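Local structure of alpha-L-rhamnosidase (Streptomyces avermitilis, 3W5M) at residues 626-631 with 642-647; 638-643 with 742-747; 665-670 with 681-686; 618-623 with 649-654; 895-900 with 917-922. The protein hydrolyses terminal non-reducing alpha-L-rhamnose from citrus flavonoids such as naringin and rutin and from gum arabic, cleaving both alpha-1,6 and alpha-1,2 linkages. All coordinates share one frame; numbering follows the deposited sequence.

Contact 1 of 5, residues 626-631 with 642-647; sequences SVPTDT and GDINVF. With TRS (2-amino-2-hydroxymethyl-propane-1,3-diol), chain D.
Asp630 and Asp643 lie close together in the rhamnose-binding site of the (alpha/alpha)6-barrel, where both are seen to bind alpha-L-rhamnose. The loop that bears Asp630 joins helix 607-622 to helix 641-654 and passes beside the early turns of the second helix.

Polar contacts run through a bound Tris molecule, probably from the crystallisation liquor. Its hydroxyl O1 donates to Asp630 OD2 at 2.5 Å, and a second arm gives the O2 hydroxyl to Asp643 OD1 at 2.6 Å. One branched alcohol thus bridges the two acids, while Glu895, Trp695 and His916 also bind it. The crowded chi1 of Asp630 (60°), with CG between backbone N and carbonyl carbon, lets OD1 take the backbone N-H of Leu638 while OD2 meets the ligand.

Directly, the acids meet only at an oxygen and a methylene: Asp643 OD2 lies 3.8 Å from Asp630 CB, and the two OD2 atoms of Asp630 and Asp643 stay 5.6 Å apart. Putting an alanine at Asp643 would probably leave the ligand's O2 hydroxyl without its acceptor and open a gap beside the methylene of Asp630.

The apolar share lies one step back from the ligand, against Trp664, which packs on both Pro628 and Ile644. There Ile644 holds CG1 anti to its backbone N (chi1 -168°), and this CG1 lies 4.2 Å from Pro628 CB.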
# COMPACT_ATOMS: atom_id res chain seq x y z
N SER A 626 2.06 -2.51 -2.17
CA SER A 626 2.24 -1.94 -3.54
C SER A 626 2.63 -0.44 -3.59
O SER A 626 3.57 -0.05 -4.32
CB SER A 626 1.01 -2.21 -4.43
OG SER A 626 1.27 -1.77 -5.75
N VAL A 627 1.92 0.40 -2.84
CA VAL A 627 2.31 1.83 -2.70
C VAL A 627 2.27 2.18 -1.22
O VAL A 627 1.54 1.52 -0.45
CB VAL A 627 1.40 2.78 -3.51
CG1 VAL A 627 1.39 2.44 -5.02
CG2 VAL A 627 -0.01 2.83 -2.96
N PRO A 628 3.05 3.19 -0.79
CA PRO A 628 3.00 3.61 0.61
C PRO A 628 1.68 4.39 0.86
O PRO A 628 1.49 5.51 0.36
CB PRO A 628 4.25 4.49 0.75
CG PRO A 628 4.46 5.07 -0.62
CD PRO A 628 3.97 4.02 -1.60
N THR A 629 0.74 3.77 1.57
CA THR A 629 -0.60 4.34 1.67
C THR A 629 -0.78 5.14 2.95
O THR A 629 -0.05 4.93 3.92
CB THR A 629 -1.73 3.30 1.56
OG1 THR A 629 -1.50 2.23 2.48
CG2 THR A 629 -1.82 2.77 0.16
N ASP A 630 -1.75 6.06 2.92
CA ASP A 630 -2.16 6.77 4.14
C ASP A 630 -2.88 5.85 5.13
O ASP A 630 -2.55 5.86 6.30
CB ASP A 630 -3.02 7.99 3.82
CG ASP A 630 -4.34 7.65 3.07
OD1 ASP A 630 -4.40 6.69 2.25
OD2 ASP A 630 -5.31 8.40 3.26
N THR A 631 -3.83 5.05 4.64
CA THR A 631 -4.56 4.12 5.49
C THR A 631 -4.97 2.93 4.67
O THR A 631 -5.23 3.07 3.48
CB THR A 631 -5.81 4.76 6.15
OG1 THR A 631 -6.70 3.73 6.59
CG2 THR A 631 -6.56 5.59 5.16
N GLY A 642 2.56 13.59 1.51
CA GLY A 642 2.79 14.14 2.84
C GLY A 642 3.14 13.09 3.88
O GLY A 642 4.12 13.23 4.63
N ASP A 643 2.36 12.01 3.89
CA ASP A 643 2.55 10.99 4.89
C ASP A 643 3.89 10.28 4.75
O ASP A 643 4.53 9.96 5.74
CB ASP A 643 1.39 9.97 4.77
CG ASP A 643 0.03 10.63 4.97
OD1 ASP A 643 -0.27 11.63 4.27
OD2 ASP A 643 -0.74 10.18 5.86
N ILE A 644 4.28 9.96 3.52
CA ILE A 644 5.56 9.27 3.35
C ILE A 644 6.75 10.24 3.52
O ILE A 644 7.81 9.84 4.05
CB ILE A 644 5.62 8.40 2.06
CG1 ILE A 644 6.84 7.47 2.08
CG2 ILE A 644 5.62 9.26 0.80
CD1 ILE A 644 6.94 6.55 3.30
N ASN A 645 6.57 11.50 3.15
CA ASN A 645 7.54 12.55 3.45
C ASN A 645 7.91 12.49 4.92
O ASN A 645 9.07 12.34 5.26
CB ASN A 645 6.99 13.95 3.12
CG ASN A 645 7.78 15.07 3.78
OD1 ASN A 645 9.01 15.00 3.89
ND2 ASN A 645 7.07 16.12 4.22
N VAL A 646 6.92 12.57 5.80
CA VAL A 646 7.24 12.60 7.23
C VAL A 646 7.79 11.27 7.78
O VAL A 646 8.63 11.27 8.68
CB VAL A 646 6.07 13.17 8.07
CG1 VAL A 646 5.51 14.45 7.43
CG2 VAL A 646 4.95 12.17 8.25
N PHE A 647 7.33 10.14 7.23
CA PHE A 647 7.64 8.83 7.78
C PHE A 647 8.87 8.12 7.19
O PHE A 647 9.39 7.19 7.81
CB PHE A 647 6.40 7.92 7.70
CG PHE A 647 6.56 6.60 8.42
CD1 PHE A 647 6.61 6.56 9.83
CD2 PHE A 647 6.64 5.40 7.72
CE1 PHE A 647 6.72 5.36 10.51
CE2 PHE A 647 6.78 4.19 8.40
CZ PHE A 647 6.80 4.16 9.80
C TRS D . -4.36 12.82 4.74
C1 TRS D . -4.02 11.32 4.68
C2 TRS D . -3.11 13.64 5.07
C3 TRS D . -5.48 13.09 5.74
N TRS D . -4.85 13.23 3.41
O1 TRS D . -5.22 10.51 4.63
O2 TRS D . -2.10 13.45 4.05
O3 TRS D . -5.12 12.67 7.06

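Contact 2 of 5, residues 638-643 with 742-747; sequences LGWTGD and DGYGDW
Beside the rhamnose-binding pocket, Trp640 turns the edge of its indole toward the face of the Tyr744 phenol in an offset edge-to-face pair. The centroid of the six-membered indole ring is 5.8 Å from that of the tyrosine ring, and the planes stand at 73°. The outer corner of the indole does the touching. Trp640 CZ3 comes 3.9 Å from Tyr744 CE2, while Trp640 CH2 sits 3.6 Å from Tyr744 OH, so the hydroxyl lies at the rim of the indole and near its plane.

Both polar ends have partners outside the pair. The phenol oxygen is hydrogen-bonded to Asp680, and the indole N-H of Trp640 goes to Glu636, the presumed proton donor of the enzyme. Since the hydrogen-bonded edge of the indole faces the acid and its far corner meets Tyr744, the ring is held from two directions.

In the (alpha/alpha)6-barrel this joins the N-cap residue of helix 641-654 to the loop between helices 713-732 and 756-777. Tyr744 CG is anti to its carbonyl carbon (chi1 -56°), which sends the phenol out from the loop to the indole. Trp640 also packs on Asp630, which binds rhamnose, and on Val681 of the loop that follows helix 658-671. The Tyr744 ring in turn meets that of Trp695, another rhamnose-binding residue, with the planes at about 50°.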
# COMPACT_ATOMS: atom_id res chain seq x y z
N LEU A 638 -4.47 5.69 -0.69
CA LEU A 638 -3.77 6.37 -1.77
C LEU A 638 -2.33 6.65 -1.38
O LEU A 638 -2.01 6.65 -0.19
CB LEU A 638 -4.50 7.68 -2.09
CG LEU A 638 -5.99 7.51 -2.42
CD1 LEU A 638 -6.57 8.89 -2.70
CD2 LEU A 638 -6.20 6.64 -3.66
N GLY A 639 -1.48 6.86 -2.39
CA GLY A 639 -0.04 7.07 -2.17
C GLY A 639 0.22 8.52 -1.78
O GLY A 639 0.76 9.30 -2.56
N TRP A 640 -0.18 8.87 -0.56
CA TRP A 640 -0.12 10.27 -0.09
C TRP A 640 1.31 10.71 0.14
O TRP A 640 2.05 10.07 0.88
CB TRP A 640 -0.96 10.44 1.18
CG TRP A 640 -2.42 10.71 0.90
CD1 TRP A 640 -3.43 9.79 0.88
CD2 TRP A 640 -3.03 11.98 0.57
NE1 TRP A 640 -4.63 10.40 0.60
CE2 TRP A 640 -4.41 11.74 0.38
CE3 TRP A 640 -2.55 13.29 0.42
CZ2 TRP A 640 -5.32 12.74 0.05
CZ3 TRP A 640 -3.45 14.30 0.10
CH2 TRP A 640 -4.83 14.02 -0.08
N THR A 641 1.69 11.79 -0.53
CA THR A 641 3.07 12.28 -0.49
C THR A 641 3.46 12.83 0.90
O THR A 641 4.52 12.53 1.42
CB THR A 641 3.27 13.36 -1.61
OG1 THR A 641 2.29 14.41 -1.47
CG2 THR A 641 3.09 12.74 -2.95
N GLY A 642 2.56 13.59 1.51
CA GLY A 642 2.79 14.14 2.84
C GLY A 642 3.14 13.09 3.88
O GLY A 642 4.12 13.23 4.63
N ASP A 643 2.36 12.01 3.89
CA ASP A 643 2.55 10.99 4.89
C ASP A 643 3.89 10.28 4.75
O ASP A 643 4.53 9.96 5.74
CB ASP A 643 1.39 9.97 4.77
CG ASP A 643 0.03 10.63 4.97
OD1 ASP A 643 -0.27 11.63 4.27
OD2 ASP A 643 -0.74 10.18 5.86
N ASP A 742 -1.28 28.57 1.32
CA ASP A 742 -2.15 27.51 0.83
C ASP A 742 -1.63 26.17 1.33
O ASP A 742 -0.50 26.09 1.82
CB ASP A 742 -2.16 27.49 -0.70
CG ASP A 742 -2.68 28.77 -1.31
OD1 ASP A 742 -3.45 29.51 -0.64
OD2 ASP A 742 -2.32 29.04 -2.48
N GLY A 743 -2.43 25.12 1.19
CA GLY A 743 -1.97 23.76 1.48
C GLY A 743 -2.59 23.16 2.72
O GLY A 743 -3.44 23.79 3.36
N TYR A 744 -2.18 21.94 3.06
CA TYR A 744 -2.69 21.28 4.24
C TYR A 744 -2.11 21.82 5.56
O TYR A 744 -2.76 21.74 6.59
CB TYR A 744 -2.50 19.75 4.13
CG TYR A 744 -3.14 19.19 2.89
CD1 TYR A 744 -4.53 19.19 2.73
CD2 TYR A 744 -2.35 18.64 1.87
CE1 TYR A 744 -5.12 18.66 1.59
CE2 TYR A 744 -2.93 18.12 0.73
CZ TYR A 744 -4.31 18.13 0.59
OH TYR A 744 -4.87 17.62 -0.55
N GLY A 745 -0.91 22.39 5.50
CA GLY A 745 -0.19 22.88 6.68
C GLY A 745 0.23 21.77 7.63
O GLY A 745 0.40 20.60 7.22
N ASP A 746 0.38 22.14 8.89
CA ASP A 746 0.70 21.18 9.94
C ASP A 746 -0.57 20.40 10.31
O ASP A 746 -1.08 20.47 11.43
CB ASP A 746 1.33 21.87 11.17
CG ASP A 746 1.90 20.88 12.17
OD1 ASP A 746 2.45 19.84 11.76
OD2 ASP A 746 1.79 21.13 13.40
N TRP A 747 -1.05 19.64 9.32
CA TRP A 747 -2.26 18.81 9.42
C TRP A 747 -2.48 18.12 10.77
O TRP A 747 -1.61 17.43 11.28
CB TRP A 747 -2.20 17.76 8.30
CG TRP A 747 -3.47 17.02 8.00
CD1 TRP A 747 -3.72 15.69 8.20
CD2 TRP A 747 -4.64 17.57 7.41
NE1 TRP A 747 -4.99 15.39 7.77
CE2 TRP A 747 -5.58 16.53 7.28
CE3 TRP A 747 -5.00 18.86 6.97
CZ2 TRP A 747 -6.85 16.72 6.74
CZ3 TRP A 747 -6.25 19.05 6.44
CH2 TRP A 747 -7.17 17.98 6.32

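Contact 3 of 5, residues 665-670 with 681-686; sequences LVDLRD and VAPAVG
Leu668 and Ala682 make the close part of this contact. The methyl of Ala682 presses against the helix backbone, its CB 3.6 Å from Leu668 CA, and the leucine then folds a branch over it, CD1 of Leu668 reaching 3.8 Å from the same CB. Chi1 of Leu668 is -178°: CG stands anti to the backbone N, which sets CD1 beside the methyl. The chains come near enough here for the CA atoms of Leu668 and Ala682 to lie 5.0 Å apart.

Helix 658-671 of the (alpha/alpha)6-barrel is thereby joined to the connection that leads on to helix 698-710. That connection is tied in further by its own backbone: Ala682 N bonds to the carbonyl of Gly639, and Ala682 O receives the indole N-H of Trp664.

One residue on, the fit slackens. Pro683, preceded by a cis peptide bond, has its CD nearest Asp667, yet the closest pair, Asp667 OD2 with Pro683 CD, is 4.2 Å apart. The two side chains cross at a slant, and the carboxylate is engaged by a salt bridge to Lys663. Farther along, Asp670 is partly exposed and pairs with Arg353.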
# COMPACT_ATOMS: atom_id res chain seq x y z
N LEU A 665 8.86 6.26 -5.99
CA LEU A 665 9.36 7.53 -6.57
C LEU A 665 9.26 7.54 -8.09
O LEU A 665 9.10 8.59 -8.70
CB LEU A 665 10.80 7.80 -6.14
CG LEU A 665 10.97 8.18 -4.67
CD1 LEU A 665 12.44 7.98 -4.27
CD2 LEU A 665 10.50 9.62 -4.46
N VAL A 666 9.33 6.35 -8.73
CA VAL A 666 8.99 6.26 -10.12
C VAL A 666 7.53 6.66 -10.36
O VAL A 666 7.24 7.39 -11.33
CB VAL A 666 9.24 4.85 -10.70
CG1 VAL A 666 8.81 4.81 -12.16
CG2 VAL A 666 10.73 4.55 -10.60
N ASP A 667 6.63 6.21 -9.48
CA ASP A 667 5.21 6.58 -9.58
C ASP A 667 5.06 8.10 -9.41
O ASP A 667 4.31 8.75 -10.15
CB ASP A 667 4.34 5.93 -8.51
CG ASP A 667 4.28 4.40 -8.61
OD1 ASP A 667 4.32 3.85 -9.75
OD2 ASP A 667 4.17 3.78 -7.52
N LEU A 668 5.78 8.65 -8.45
CA LEU A 668 5.65 10.09 -8.18
C LEU A 668 6.11 10.92 -9.37
O LEU A 668 5.41 11.85 -9.79
CB LEU A 668 6.44 10.45 -6.94
CG LEU A 668 6.34 11.93 -6.53
CD1 LEU A 668 4.93 12.28 -6.05
CD2 LEU A 668 7.38 12.19 -5.46
N ARG A 669 7.27 10.58 -9.92
CA ARG A 669 7.74 11.22 -11.17
C ARG A 669 6.85 10.98 -12.37
O ARG A 669 6.71 11.88 -13.20
CB ARG A 669 9.20 10.87 -11.48
CG ARG A 669 10.15 11.55 -10.49
CD ARG A 669 11.62 11.33 -10.82
NE ARG A 669 11.97 9.90 -10.79
CZ ARG A 669 12.47 9.27 -9.74
NH1 ARG A 669 12.70 9.91 -8.59
NH2 ARG A 669 12.80 7.98 -9.85
N ASP A 670 6.19 9.83 -12.45
CA ASP A 670 5.24 9.59 -13.55
C ASP A 670 4.06 10.55 -13.44
O ASP A 670 3.40 10.82 -14.45
CB ASP A 670 4.59 8.18 -13.46
CG ASP A 670 5.41 7.08 -14.08
OD1 ASP A 670 6.39 7.35 -14.83
OD2 ASP A 670 5.07 5.89 -13.83
N VAL A 681 -1.03 13.00 -4.35
CA VAL A 681 -0.94 11.52 -4.30
C VAL A 681 -0.27 10.98 -5.54
O VAL A 681 -0.38 11.55 -6.63
CB VAL A 681 -2.32 10.81 -4.12
CG1 VAL A 681 -2.96 11.19 -2.78
CG2 VAL A 681 -3.25 11.08 -5.31
N ALA A 682 0.40 9.82 -5.39
CA ALA A 682 0.99 9.13 -6.53
C ALA A 682 0.85 7.62 -6.30
O ALA A 682 1.21 7.14 -5.23
CB ALA A 682 2.45 9.53 -6.67
N PRO A 683 0.33 6.87 -7.29
CA PRO A 683 -0.27 7.28 -8.58
C PRO A 683 -1.38 8.31 -8.41
O PRO A 683 -2.12 8.29 -7.43
CB PRO A 683 -0.88 5.97 -9.12
CG PRO A 683 -0.01 4.92 -8.54
CD PRO A 683 0.33 5.39 -7.15
N ALA A 684 -1.48 9.20 -9.38
CA ALA A 684 -2.43 10.29 -9.31
C ALA A 684 -3.81 9.82 -9.78
O ALA A 684 -3.98 9.40 -10.92
CB ALA A 684 -1.93 11.49 -10.12
N VAL A 685 -4.76 9.83 -8.86
CA VAL A 685 -6.15 9.51 -9.16
C VAL A 685 -7.06 10.56 -8.52
O VAL A 685 -6.64 11.26 -7.58
CB VAL A 685 -6.55 8.09 -8.67
CG1 VAL A 685 -5.78 7.04 -9.43
CG2 VAL A 685 -6.31 7.92 -7.17
N GLY A 686 -8.26 10.68 -9.08
CA GLY A 686 -9.34 11.47 -8.52
C GLY A 686 -9.18 12.98 -8.41
O GLY A 686 -9.82 13.60 -7.55

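Contact 4 of 5, residues 618-623 with 649-654; sequences WGQRGN and PTAAYT
Gln620 reaches from helix 607-622 to Ala651 and Thr654 of helix 641-654, the two being successive helices of the (alpha/alpha)6-barrel, and between residues 618-623 and 649-654 the contact rests on this one long side chain. With CG anti to the backbone N (chi1 176°) and the chain extended beyond it, the amide is carried across to the neighbouring helix. Gln620 CD ends 3.8 Å from Ala651 CA and 4.0 Å from Ala651 CB, resting against the small residue, while Thr654 OG1 lies 3.5 Å from the same CD. The glutamine and the threonine cross at a slant. Nearer its root, the glutamine packs on Phe647 of the same partner helix.

Thr654 is itself turned back onto its helix. Its hydroxyl donates to Thr650 O at 3.2 Å, approaching from above the carbonyl plane, and that oxygen also accepts the backbone N-H groups of Tyr653 and Thr654. The three donors gather where the helix is kinked.

In residues 618-623, Asn623 folds back toward the preceding turn, where ND2 donates to Gly619 O at 3.0 Å. This bond is nearly straight, with an N-H...O angle of 165°, and Gly619 O lies in the amide plane of Asn623.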
# COMPACT_ATOMS: atom_id res chain seq x y z
N TRP A 618 3.99 -2.15 12.91
CA TRP A 618 2.69 -2.60 12.39
C TRP A 618 2.01 -1.54 11.51
O TRP A 618 1.39 -1.88 10.52
CB TRP A 618 1.78 -3.12 13.53
CG TRP A 618 2.08 -4.53 13.96
CD1 TRP A 618 2.89 -4.92 14.97
CD2 TRP A 618 1.62 -5.73 13.32
NE1 TRP A 618 2.96 -6.30 15.02
CE2 TRP A 618 2.17 -6.82 14.03
CE3 TRP A 618 0.78 -5.99 12.22
CZ2 TRP A 618 1.91 -8.17 13.69
CZ3 TRP A 618 0.52 -7.33 11.87
CH2 TRP A 618 1.09 -8.40 12.61
N GLY A 619 2.09 -0.25 11.89
CA GLY A 619 1.57 0.81 11.05
C GLY A 619 2.32 0.88 9.73
O GLY A 619 1.71 1.11 8.67
N GLN A 620 3.63 0.64 9.76
CA GLN A 620 4.40 0.69 8.52
C GLN A 620 3.98 -0.48 7.62
O GLN A 620 3.62 -0.30 6.46
CB GLN A 620 5.89 0.59 8.79
CG GLN A 620 6.73 0.55 7.52
CD GLN A 620 8.21 0.44 7.81
OE1 GLN A 620 9.06 0.58 6.90
NE2 GLN A 620 8.54 0.16 9.04
N ARG A 621 4.02 -1.68 8.17
CA ARG A 621 3.77 -2.85 7.31
C ARG A 621 2.35 -2.86 6.76
O ARG A 621 2.11 -3.30 5.62
CB ARG A 621 4.14 -4.15 8.02
CG ARG A 621 3.07 -4.72 8.94
CD ARG A 621 3.62 -5.94 9.65
NE ARG A 621 4.41 -5.56 10.83
CZ ARG A 621 4.99 -6.43 11.67
NH1 ARG A 621 4.91 -7.74 11.46
NH2 ARG A 621 5.65 -5.98 12.74
N GLY A 622 1.40 -2.34 7.54
CA GLY A 622 0.01 -2.30 7.10
C GLY A 622 -0.20 -1.40 5.89
O GLY A 622 -1.13 -1.58 5.09
N ASN A 623 0.68 -0.41 5.76
CA ASN A 623 0.54 0.55 4.68
C ASN A 623 1.62 0.43 3.60
O ASN A 623 1.81 1.38 2.79
CB ASN A 623 0.59 1.95 5.28
CG ASN A 623 -0.71 2.32 5.96
OD1 ASN A 623 -1.70 2.59 5.29
ND2 ASN A 623 -0.72 2.29 7.29
N PRO A 649 12.20 8.49 6.91
CA PRO A 649 13.40 8.15 7.69
C PRO A 649 13.16 7.05 8.72
O PRO A 649 14.02 6.22 8.92
CB PRO A 649 13.76 9.48 8.35
CG PRO A 649 13.23 10.49 7.39
CD PRO A 649 11.89 9.93 7.00
N THR A 650 11.99 7.04 9.36
CA THR A 650 11.66 5.97 10.30
C THR A 650 11.51 4.63 9.53
O THR A 650 12.04 3.61 9.96
CB THR A 650 10.38 6.33 11.07
OG1 THR A 650 10.62 7.48 11.88
CG2 THR A 650 9.95 5.18 12.00
N ALA A 651 10.77 4.65 8.43
CA ALA A 651 10.52 3.47 7.58
C ALA A 651 11.82 2.81 7.16
O ALA A 651 11.91 1.58 7.14
CB ALA A 651 9.74 3.88 6.34
N ALA A 652 12.83 3.62 6.84
CA ALA A 652 14.14 3.10 6.42
C ALA A 652 14.99 2.49 7.54
O ALA A 652 16.02 1.86 7.25
CB ALA A 652 14.93 4.16 5.66
N TYR A 653 14.61 2.70 8.81
CA TYR A 653 15.19 1.91 9.89
C TYR A 653 14.51 0.54 9.97
O TYR A 653 15.18 -0.50 10.07
CB TYR A 653 15.00 2.62 11.24
CG TYR A 653 16.03 3.67 11.64
CD1 TYR A 653 17.25 3.31 12.24
CD2 TYR A 653 15.75 5.01 11.52
CE1 TYR A 653 18.17 4.28 12.65
CE2 TYR A 653 16.66 5.99 11.94
CZ TYR A 653 17.87 5.61 12.51
OH TYR A 653 18.77 6.59 12.94
N THR A 654 13.18 0.53 9.95
CA THR A 654 12.46 -0.65 10.40
C THR A 654 12.24 -1.75 9.36
O THR A 654 12.14 -2.90 9.73
CB THR A 654 11.16 -0.28 11.09
OG1 THR A 654 10.61 0.82 10.39
CG2 THR A 654 11.44 0.16 12.55

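Contact 5 of 5, residues 895-900 with 917-922; sequences ERWDSI and YAYGSV
Trp897 and Tyr919 stack face to face, the six-membered indole ring and the phenol having centroids 4.0 Å apart and planes at 24°. Trp897 CZ2 lies 3.5 Å from Tyr919 CD1. The stack joins two parts of the long loop between helices 883-887 and 923-929 of the (alpha/alpha)6-barrel.

A few polar atoms lie near the rings. The indole N-H of Trp897 is hydrogen-bonded to Thr849 O, and Tyr919 OH, although near, is badly angled for it. Glu895 O, buried and without a partner in the model, comes 3.4 Å from Tyr919 CE2.

Serine hydroxyls bond to the backbone on both sides. A type I turn runs from Arg896 to Ser899, whose OG accepts from Arg896 N at 3.1 Å; on the other side Ser921 OG donates to Ala918 O at 2.8 Å.

A leucine in place of Tyr919 removes the flat partner and would probably leave the Trp897 indole less firmly held against tilting.

The carboxylate of Glu895, the presumed proton acceptor, takes a salt bridge to Arg634 and a bond from Ser913 N. Charged and polar partners thus hold the acid group, while Tyr919 CE2 merely lies by Glu895 O.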
# COMPACT_ATOMS: atom_id res chain seq x y z
N GLU A 895 -4.56 8.08 12.97
CA GLU A 895 -4.55 9.29 12.17
C GLU A 895 -4.54 10.56 13.04
O GLU A 895 -3.92 11.55 12.63
CB GLU A 895 -5.76 9.35 11.25
CG GLU A 895 -5.73 10.45 10.20
CD GLU A 895 -6.86 10.34 9.18
OE1 GLU A 895 -7.86 9.63 9.48
OE2 GLU A 895 -6.76 10.96 8.08
N ARG A 896 -5.24 10.54 14.18
CA ARG A 896 -5.42 11.74 15.03
C ARG A 896 -4.89 11.48 16.42
O ARG A 896 -4.96 10.36 16.91
CB ARG A 896 -6.91 12.10 15.16
CG ARG A 896 -7.59 12.56 13.89
CD ARG A 896 -9.11 12.57 14.09
NE ARG A 896 -9.87 12.95 12.91
CZ ARG A 896 -10.19 14.20 12.58
NH1 ARG A 896 -9.79 15.21 13.33
NH2 ARG A 896 -10.88 14.44 11.48
N TRP A 897 -4.40 12.51 17.10
CA TRP A 897 -4.03 12.32 18.49
C TRP A 897 -5.23 11.82 19.33
O TRP A 897 -5.07 11.06 20.29
CB TRP A 897 -3.45 13.64 19.06
CG TRP A 897 -2.14 14.04 18.39
CD1 TRP A 897 -1.93 15.11 17.55
CD2 TRP A 897 -0.88 13.37 18.50
NE1 TRP A 897 -0.60 15.15 17.16
CE2 TRP A 897 0.07 14.11 17.74
CE3 TRP A 897 -0.44 12.23 19.20
CZ2 TRP A 897 1.41 13.71 17.62
CZ3 TRP A 897 0.89 11.85 19.10
CH2 TRP A 897 1.80 12.59 18.31
N ASP A 898 -6.43 12.21 18.91
CA ASP A 898 -7.68 11.85 19.61
C ASP A 898 -8.63 11.00 18.78
O ASP A 898 -9.83 11.22 18.84
CB ASP A 898 -8.43 13.12 20.02
CG ASP A 898 -8.69 14.04 18.85
OD1 ASP A 898 -8.09 13.84 17.78
OD2 ASP A 898 -9.50 14.98 18.99
N SER A 899 -8.12 10.04 18.01
CA SER A 899 -9.05 9.21 17.21
C SER A 899 -10.13 8.56 18.08
O SER A 899 -11.29 8.49 17.67
CB SER A 899 -8.29 8.19 16.35
OG SER A 899 -7.67 8.87 15.27
N ILE A 900 -9.74 8.10 19.27
CA ILE A 900 -10.66 7.92 20.39
C ILE A 900 -10.43 9.11 21.32
O ILE A 900 -9.29 9.35 21.74
CB ILE A 900 -10.41 6.63 21.20
CG1 ILE A 900 -10.56 5.38 20.32
CG2 ILE A 900 -11.38 6.56 22.38
CD1 ILE A 900 -9.96 4.11 20.91
N TYR A 917 0.63 5.85 9.39
CA TYR A 917 1.95 5.78 9.99
C TYR A 917 2.56 7.13 10.42
O TYR A 917 3.58 7.13 11.11
CB TYR A 917 2.98 4.99 9.14
CG TYR A 917 3.03 5.30 7.66
CD1 TYR A 917 3.21 6.60 7.18
CD2 TYR A 917 2.95 4.27 6.75
CE1 TYR A 917 3.26 6.87 5.82
CE2 TYR A 917 3.01 4.51 5.39
CZ TYR A 917 3.16 5.80 4.93
OH TYR A 917 3.21 6.01 3.57
N ALA A 918 1.94 8.25 10.05
CA ALA A 918 2.58 9.58 10.20
C ALA A 918 3.16 9.84 11.60
O ALA A 918 4.32 10.26 11.73
CB ALA A 918 1.62 10.70 9.79
N TYR A 919 2.36 9.61 12.65
CA TYR A 919 2.85 9.84 14.02
C TYR A 919 3.82 8.78 14.53
O TYR A 919 4.42 8.95 15.59
CB TYR A 919 1.68 10.08 15.00
CG TYR A 919 0.91 11.36 14.69
CD1 TYR A 919 1.60 12.54 14.37
CD2 TYR A 919 -0.48 11.40 14.71
CE1 TYR A 919 0.92 13.71 14.07
CE2 TYR A 919 -1.17 12.56 14.41
CZ TYR A 919 -0.46 13.72 14.10
OH TYR A 919 -1.14 14.87 13.82
N GLY A 920 3.98 7.68 13.79
CA GLY A 920 5.06 6.73 14.03
C GLY A 920 6.45 7.27 13.67
O GLY A 920 7.45 6.59 13.89
N SER A 921 6.50 8.50 13.15
CA SER A 921 7.78 9.18 12.83
C SER A 921 8.66 9.46 14.05
O SER A 921 9.84 9.81 13.90
CB SER A 921 7.56 10.45 12.01
OG SER A 921 6.70 11.39 12.65
N VAL A 922 8.10 9.30 15.24
CA VAL A 922 8.86 9.33 16.50
C VAL A 922 9.89 8.20 16.57
O VAL A 922 10.91 8.29 17.29
CB VAL A 922 7.89 9.26 17.72
CG1 VAL A 922 7.21 7.90 17.82
CG2 VAL A 922 8.63 9.55 19.02

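How the contacts relate
All five contacts belong to the catalytic barrel. Contacts 1, 3, 4 and 5 are buried, whereas contact 2 lies at the surface. Helix 641-654 serves contacts 1, 2 and 4: its start borders the rhamnose site in the first two, and its last turns pack on helix 607-622 in the third. Contact 1 pairs two carboxylates round a bound Tris with a small apolar patch, contacts 2 and 5 are aromatic pairs of different tilt, contact 3 is small apolar packing and contact 4 an extended amide. Tyr917 from contact 5 packs against both contact 1 and contact 4, and Thr641 of contact 2 packs on Leu668 of contact 3. Contacts 3 and 5, 24 Å apart between centres, do not touch.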